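Local coordinates for protein probable oxidoreductase (Pseudomonas aeruginosa, PDB 4B7C) that probably catalyses NADP-dependent oxidation or reduction as a member of the medium-chain dehydrogenase/reductase family, although its natural substrate is not established, at residues 19-24 and 53-58; 66-69 and 74-77; 250-253 and 258-261. One frame throughout, in Å; residues are numbered along the deposited sequence. Where two conformers were deposited one is given.

Contact 1: residues 19-24 and 53-58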
loop_
_atom_site.group_PDB
_atom_site.type_symbol
_atom_site.label_atom_id
_atom_site.label_comp_id
_atom_site.label_asym_id
_atom_site.label_seq_id
_atom_site.Cartn_x
_atom_site.Cartn_y
_atom_site.Cartn_z
ATOM N N GLY B 19 4.788 -8.412 -26.034
ATOM C CA GLY B 19 6.110 -8.425 -25.455
ATOM C C GLY B 19 6.929 -7.217 -25.867
ATOM O O GLY B 19 6.458 -6.076 -25.751
ATOM N N LEU B 20 8.137 -7.466 -26.362
ATOM C CA LEU B 20 9.043 -6.387 -26.730
ATOM C C LEU B 20 8.548 -5.737 -28.028
ATOM O O LEU B 20 8.108 -6.439 -28.931
ATOM C CB LEU B 20 10.487 -6.915 -26.927
ATOM C CG LEU B 20 11.669 -6.059 -26.488
ATOM C CD1 LEU B 20 11.684 -5.793 -24.990
ATOM C CD2 LEU B 20 12.985 -6.680 -26.951
ATOM N N PRO B 21 8.597 -4.391 -28.120
ATOM C CA PRO B 21 8.215 -3.762 -29.381
ATOM C C PRO B 21 9.220 -4.093 -30.459
ATOM O O PRO B 21 10.431 -4.176 -30.207
ATOM C CB PRO B 21 8.195 -2.251 -29.072
ATOM C CG PRO B 21 8.847 -2.082 -27.751
ATOM C CD PRO B 21 8.953 -3.412 -27.080
ATOM N N GLY B 22 8.706 -4.217 -31.669
ATOM C CA GLY B 22 9.492 -4.725 -32.760
ATOM C C GLY B 22 9.487 -3.755 -33.908
ATOM O O GLY B 22 9.136 -2.570 -33.758
ATOM N N ARG B 23 9.890 -4.250 -35.068
ATOM C CA ARG B 23 10.077 -3.379 -36.210
ATOM C C ARG B 23 8.766 -3.054 -36.914
ATOM O O ARG B 23 8.753 -2.140 -37.721
ATOM C CB ARG B 23 11.146 -3.900 -37.179
ATOM C CG ARG B 23 12.553 -3.933 -36.586
ATOM C CD ARG B 23 13.106 -2.542 -36.197
ATOM N NE ARG B 23 13.557 -1.749 -37.346
ATOM C CZ ARG B 23 14.321 -0.659 -37.259
ATOM N NH1 ARG B 23 14.781 -0.214 -36.088
ATOM N NH2 ARG B 23 14.649 -0.020 -38.369
ATOM N N ASP B 24 7.677 -3.761 -36.602
ATOM C CA ASP B 24 6.363 -3.494 -37.214
ATOM C C ASP B 24 5.459 -2.691 -36.236
ATOM O O ASP B 24 4.334 -2.322 -36.571
ATOM C CB ASP B 24 5.661 -4.805 -37.670
ATOM C CG ASP B 24 6.170 -5.366 -39.052
ATOM O OD1 ASP B 24 7.280 -4.968 -39.369
ATOM O OD2 ASP B 24 5.520 -6.211 -39.815
ATOM N N ALA B 53 8.053 4.197 -19.475
ATOM C CA ALA B 53 6.595 4.400 -19.455
ATOM C C ALA B 53 5.979 4.328 -20.848
ATOM O O ALA B 53 4.782 4.057 -20.991
ATOM C CB ALA B 53 6.233 5.715 -18.777
ATOM N N MET B 54 6.797 4.551 -21.872
ATOM C CA MET B 54 6.336 4.449 -23.272
ATOM C C MET B 54 5.745 3.077 -23.611
ATOM O O MET B 54 4.832 2.948 -24.435
ATOM C CB MET B 54 7.480 4.730 -24.244
ATOM C CG MET B 54 7.763 6.203 -24.429
ATOM S SD MET B 54 9.209 6.530 -25.408
ATOM C CE MET B 54 8.809 8.055 -26.272
ATOM N N ARG B 55 6.267 2.053 -22.954
ATOM C CA ARG B 55 5.753 0.690 -23.136
ATOM C C ARG B 55 4.278 0.579 -22.677
ATOM O O ARG B 55 3.408 0.016 -23.376
ATOM C CB ARG B 55 6.696 -0.298 -22.431
ATOM C CG ARG B 55 6.648 -1.728 -22.982
ATOM C CD ARG B 55 6.527 -1.930 -24.448
ATOM N NE ARG B 55 5.944 -3.237 -24.743
ATOM C CZ ARG B 55 4.647 -3.543 -24.808
ATOM N NH1 ARG B 55 3.700 -2.634 -24.607
ATOM N NH2 ARG B 55 4.298 -4.800 -25.086
ATOM N N GLY B 56 3.977 1.190 -21.537
ATOM C CA GLY B 56 2.608 1.236 -21.037
ATOM C C GLY B 56 1.692 2.029 -21.948
ATOM O O GLY B 56 0.522 1.674 -22.137
ATOM N N TRP B 57 2.206 3.124 -22.499
ATOM C CA TRP B 57 1.399 4.005 -23.369
ATOM C C TRP B 57 0.989 3.319 -24.632
ATOM O O TRP B 57 0.001 3.712 -25.269
ATOM C CB TRP B 57 2.156 5.277 -23.739
ATOM C CG TRP B 57 2.641 6.075 -22.569
ATOM C CD1 TRP B 57 2.163 6.050 -21.265
ATOM C CD2 TRP B 57 3.697 7.096 -22.567
ATOM N NE1 TRP B 57 2.857 6.924 -20.481
ATOM C CE2 TRP B 57 3.788 7.585 -21.197
ATOM C CE3 TRP B 57 4.553 7.614 -23.522
ATOM C CZ2 TRP B 57 4.708 8.555 -20.819
ATOM C CZ3 TRP B 57 5.478 8.590 -23.140
ATOM C CH2 TRP B 57 5.560 9.046 -21.820
ATOM N N MET B 58 1.766 2.310 -25.019
ATOM C CA MET B 58 1.469 1.527 -26.217
ATOM C C MET B 58 0.419 0.433 -25.991
ATOM O O MET B 58 -0.229 -0.022 -26.939
ATOM C CB MET B 58 2.751 0.884 -26.756
ATOM C CG MET B 58 3.661 1.866 -27.473
ATOM S SD MET B 58 5.163 1.063 -28.123
ATOM C CE MET B 58 6.212 1.045 -26.679
#
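Arg55 reaches out from helix 53-58 and takes hold of the main-chain carbonyl of Gly19 with two nitrogens of its guanidinium side, NE and NH2. The shorter bond, Arg55 NH2 to Gly19 O at 2.6 Å, arrives in the carbonyl plane on a lone pair. The other, Arg55 NE to Gly19 O at 3.1 Å, comes in nearly along the C=O axis and is more bent, with an N-H...O angle of 136°. Because the oxygen sits close to the guanidinium plane, both N-H groups share one acceptor, and this hold resists rotation of the flat group. CG of Arg55 lies opposite its backbone N (chi1 -156°) and the chain kinks at chi2 (39°), which steers the guanidinium to the glycine end of the loop. Its remaining nitrogen, NH1, bonds to Asn59, while NE has a further, weak bond to Asn254.

Next to this polar grip the packing is tight. The Pro21 ring crosses the arginine chain at a slant, its CD 3.9 Å from Arg55 CD and 3.8 Å from Arg55 NE, and thus rests against the chain where the guanidinium begins. Further along the helix the fit relaxes: Met58 touches the ring only through its terminal methyl, with Met58 CE 4.2 Å from Pro21 CG. Leu321 of helix 316-321 also packs on the proline. The solvent side lies at Leu20, whose side chain starts away from the helix and is exposed, leaving the carbonyl before it and the ring after it to do the holding. The contact thus fastens the loop joining strands 7-13 and 26-32 to a helix of the GroES-like N-terminal domain, the fold expected of medium-chain dehydrogenases/reductases.

Contact 2: residues 66-69 and 74-77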
loop_
_atom_site.group_PDB
_atom_site.type_symbol
_atom_site.label_atom_id
_atom_site.label_comp_id
_atom_site.label_asym_id
_atom_site.label_seq_id
_atom_site.Cartn_x
_atom_site.Cartn_y
_atom_site.Cartn_z
ATOM N N PRO B 66 -4.517 7.984 -21.236
ATOM C CA PRO B 66 -5.058 7.067 -22.240
ATOM C C PRO B 66 -3.979 6.447 -23.133
ATOM O O PRO B 66 -2.974 7.089 -23.423
ATOM C CB PRO B 66 -5.992 7.960 -23.069
ATOM C CG PRO B 66 -6.321 9.109 -22.190
ATOM C CD PRO B 66 -5.097 9.336 -21.355
ATOM N N PRO B 67 -4.197 5.201 -23.591
ATOM C CA PRO B 67 -3.237 4.611 -24.519
ATOM C C PRO B 67 -3.103 5.430 -25.795
ATOM O O PRO B 67 -4.035 6.118 -26.197
ATOM C CB PRO B 67 -3.829 3.235 -24.849
ATOM C CG PRO B 67 -5.004 3.038 -23.965
ATOM C CD PRO B 67 -5.385 4.355 -23.375
ATOM N N VAL B 68 -1.943 5.334 -26.430
ATOM C CA VAL B 68 -1.771 5.909 -27.764
ATOM C C VAL B 68 -2.663 5.148 -28.747
ATOM O O VAL B 68 -2.677 3.921 -28.755
ATOM C CB VAL B 68 -0.301 5.846 -28.213
ATOM C CG1 VAL B 68 -0.174 6.264 -29.674
ATOM C CG2 VAL B 68 0.558 6.713 -27.302
ATOM N N GLY B 69 -3.424 5.876 -29.547
ATOM C CA GLY B 69 -4.336 5.262 -30.521
ATOM C C GLY B 69 -3.569 4.702 -31.697
ATOM O O GLY B 69 -2.485 5.188 -32.027
ATOM N N MET B 74 3.138 8.662 -32.032
ATOM C CA MET B 74 3.553 8.106 -30.760
ATOM C C MET B 74 3.799 9.213 -29.720
ATOM O O MET B 74 4.393 10.252 -30.022
ATOM C CB MET B 74 4.812 7.255 -30.918
ATOM C CG MET B 74 5.326 6.645 -29.620
ATOM S SD MET B 74 4.123 5.684 -28.710
ATOM C CE MET B 74 5.097 5.379 -27.241
ATOM N N ARG B 75 3.330 8.973 -28.498
ATOM C CA ARG B 75 3.470 9.939 -27.408
ATOM C C ARG B 75 4.920 10.043 -26.949
ATOM O O ARG B 75 5.604 9.045 -26.790
ATOM C CB ARG B 75 2.574 9.562 -26.216
ATOM C CG ARG B 75 2.672 10.506 -25.021
ATOM C CD ARG B 75 1.683 10.214 -23.892
ATOM N NE ARG B 75 0.322 10.105 -24.409
ATOM C CZ ARG B 75 -0.514 9.085 -24.229
ATOM N NH1 ARG B 75 -0.175 8.022 -23.496
ATOM N NH2 ARG B 75 -1.718 9.148 -24.784
ATOM N N ALA B 76 5.385 11.268 -26.727
ATOM C CA ALA B 76 6.728 11.514 -26.178
ATOM C C ALA B 76 6.810 12.901 -25.564
ATOM O O ALA B 76 6.362 13.874 -26.168
ATOM C CB ALA B 76 7.782 11.383 -27.264
ATOM N N LEU B 77 7.381 12.977 -24.381
ATOM C CA LEU B 77 7.738 14.246 -23.794
ATOM C C LEU B 77 8.975 14.754 -24.524
ATOM O O LEU B 77 9.843 13.981 -24.942
ATOM C CB LEU B 77 8.021 14.125 -22.293
ATOM C CG LEU B 77 6.815 13.755 -21.407
ATOM C CD1 LEU B 77 7.282 13.460 -19.985
ATOM C CD2 LEU B 77 5.719 14.799 -21.404
#
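Within the GroES-like domain, the connection from helix 53-58 to strand 77-85 doubles back on itself where Arg75 meets Pro66 and Val68. Arg75 uses the far end of its guanidinium: NH2 stands 2.8 Å from Pro66 O and NH1 3.0 Å from the same Pro66 O. This is an end-on grip on a single carbonyl, held near the guanidinium plane. NH1 approaches almost straight down the carbonyl bond, whereas NH2 is tilted 27° from the carbonyl plane. The arginine chain is extended as far as CG and CD and then turns at chi3 (-51°), bringing the flat group round to the proline. The arginine is modelled in two conformers and this grip belongs to one, so it may not be permanent.

Val68 supplies the apolar half. Its CG2 lies over the centre of one guanidinium face, 4.0 Å above the plane, and the same CG2 is 3.7 Å from Arg75 CB. The two side chains slide past each other in opposite directions. Met74 starts away from residues 66-69, but its chain bends at chi2 and its SD comes 4.0 Å from Val68 CG2. Trp57 of helix 53-58 adds a cation-pi contact to the arginine. In this conformer the arginine ties together the two ends of a loop in the GroES-like domain, just ahead of strand 77-85.

Contact 3: residues 250-253 and 258-261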
loop_
_atom_site.group_PDB
_atom_site.type_symbol
_atom_site.label_atom_id
_atom_site.label_comp_id
_atom_site.label_asym_id
_atom_site.label_seq_id
_atom_site.Cartn_x
_atom_site.Cartn_y
_atom_site.Cartn_z
ATOM N N ILE B 250 9.137 -1.373 -14.232
ATOM C CA ILE B 250 9.816 -1.631 -15.512
ATOM C C ILE B 250 9.946 -3.126 -15.811
ATOM O O ILE B 250 9.859 -3.551 -16.966
ATOM C CB ILE B 250 11.256 -1.046 -15.513
ATOM C CG1 ILE B 250 11.255 0.483 -15.487
ATOM C CG2 ILE B 250 12.025 -1.483 -16.755
ATOM C CD1 ILE B 250 12.548 1.114 -15.007
ATOM N N SER B 251 10.161 -3.912 -14.759
ATOM C CA SER B 251 10.343 -5.362 -14.872
ATOM C C SER B 251 9.071 -6.067 -15.344
ATOM O O SER B 251 9.098 -7.261 -15.642
ATOM C CB SER B 251 10.815 -5.933 -13.533
ATOM O OG SER B 251 9.797 -5.832 -12.559
ATOM N N GLN B 252 7.968 -5.317 -15.380
ATOM C CA GLN B 252 6.656 -5.745 -15.847
ATOM C C GLN B 252 6.289 -5.258 -17.249
ATOM O O GLN B 252 5.327 -5.764 -17.815
ATOM C CB GLN B 252 5.609 -5.235 -14.838
ATOM C CG GLN B 252 5.939 -5.673 -13.419
ATOM C CD GLN B 252 6.047 -7.185 -13.271
ATOM O OE1 GLN B 252 5.233 -7.933 -13.812
ATOM N NE2 GLN B 252 7.069 -7.640 -12.551
ATOM N N TYR B 253 7.028 -4.302 -17.821
ATOM C CA TYR B 253 6.500 -3.592 -19.021
ATOM C C TYR B 253 6.395 -4.517 -20.257
ATOM O O TYR B 253 5.347 -4.578 -20.933
ATOM C CB TYR B 253 7.275 -2.296 -19.385
ATOM C CG TYR B 253 6.835 -1.025 -18.643
ATOM C CD1 TYR B 253 5.522 -0.569 -18.711
ATOM C CD2 TYR B 253 7.740 -0.275 -17.888
ATOM C CE1 TYR B 253 5.117 0.572 -18.031
ATOM C CE2 TYR B 253 7.344 0.865 -17.201
ATOM C CZ TYR B 253 6.033 1.285 -17.277
ATOM O OH TYR B 253 5.643 2.410 -16.583
ATOM N N ALA B 258 0.795 -10.794 -17.762
ATOM C CA ALA B 258 0.326 -10.674 -16.376
ATOM C C ALA B 258 1.320 -9.992 -15.459
ATOM O O ALA B 258 2.473 -10.411 -15.380
ATOM C CB ALA B 258 -0.023 -12.042 -15.811
ATOM N N VAL B 259 0.865 -8.950 -14.761
ATOM C CA VAL B 259 1.664 -8.316 -13.710
ATOM C C VAL B 259 1.891 -9.327 -12.587
ATOM O O VAL B 259 1.034 -10.171 -12.319
ATOM C CB VAL B 259 0.993 -7.026 -13.155
ATOM C CG1 VAL B 259 1.800 -6.453 -11.999
ATOM C CG2 VAL B 259 0.840 -5.982 -14.257
ATOM N N ARG B 260 3.050 -9.232 -11.941
ATOM C CA ARG B 260 3.458 -10.155 -10.913
ATOM C C ARG B 260 3.307 -9.374 -9.616
ATOM O O ARG B 260 3.841 -8.276 -9.513
ATOM C CB ARG B 260 4.895 -10.633 -11.193
ATOM C CG ARG B 260 5.388 -11.777 -10.268
ATOM C CD ARG B 260 6.189 -11.135 -9.154
ATOM N NE ARG B 260 6.920 -12.127 -8.384
ATOM C CZ ARG B 260 7.344 -11.988 -7.128
ATOM N NH1 ARG B 260 7.112 -10.880 -6.436
ATOM N NH2 ARG B 260 8.001 -12.988 -6.557
ATOM N N GLY B 261 2.555 -9.922 -8.656
ATOM C CA GLY B 261 2.126 -9.164 -7.479
ATOM C C GLY B 261 2.966 -9.547 -6.286
ATOM O O GLY B 261 3.408 -10.691 -6.186
#
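Gln252 carries most of this surface contact, and its amide oxygen is the atom that does the work: Gln252 OE1 accepts the backbone N-H of Arg260 at an N-to-O distance of 3.2 Å. The bond is not a well-aligned one. The N-H...O angle is 139°, and the donor stands 60° out of the amide's carbonyl plane, above it and not on a lone pair. The glutamine chain folds early: CG stands beside the backbone N, and a bend at chi2 (-58°) brings the amide between Ser251 OG and the backbone of residues 259-260.

The amide is steadied at its other end. Gln252 NE2 donates to Ser251 OG at 3.3 Å, and that hydroxyl is also hydrogen-bonded to Val226 O. With the nitrogen occupied there and the oxygen taken by Arg260 N, the pattern is consistent with the modelled choice of O and N.

Val259 and Arg260 lend the next largest surfaces, mostly through carbon. Val259 CA is 3.6 Å from Gln252 OE1, and Val259 CG1 approaches the same oxygen to 4.2 Å. Val259 also packs on Ala263 of the second subunit, so the loop belongs to the dimer contact as well. Arg260 contributes the root of its side chain, with Arg260 CB 3.8 Å from Gln252 OE1 and 3.9 Å from Gln252 NE2. The rest of the arginine leads off, and its charged end is paired through NH1 with Asp232 in a salt bridge, away from the glutamine.

What joins the two segments is therefore one neutral, poorly aligned hydrogen bond backed by van der Waals contacts of Val259 and Arg260 carbons with the amide, which implies a modest tie whose amide orientation is probably helped by Ser251.

Contacts 1 and 2 are neighbours in the GroES-like domain, with centres 11 Å apart, and helix 53-58 belongs to both neighbourhoods: Trp57 O meets Val68 N at 2.8 Å, a probable hydrogen bond, and Met54 CE packs 3.6 Å from Ala76 CB. Contact 3 lies in the Rossmann-type nucleotide-binding domain, 14 Å centre to centre from contact 1, and is joined to it by Tyr253, whose CB is 3.7 Å from Arg55 CB. Contacts 2 and 3 do not touch; about 10 Å separates their nearest atoms. Helix 53-58 thus connects residues 66-77 with the loop after strand 242-246. Medium-chain dehydrogenases/reductases bind NAD(P) in the cleft between two such domains, so the cofactor probably sits there here too.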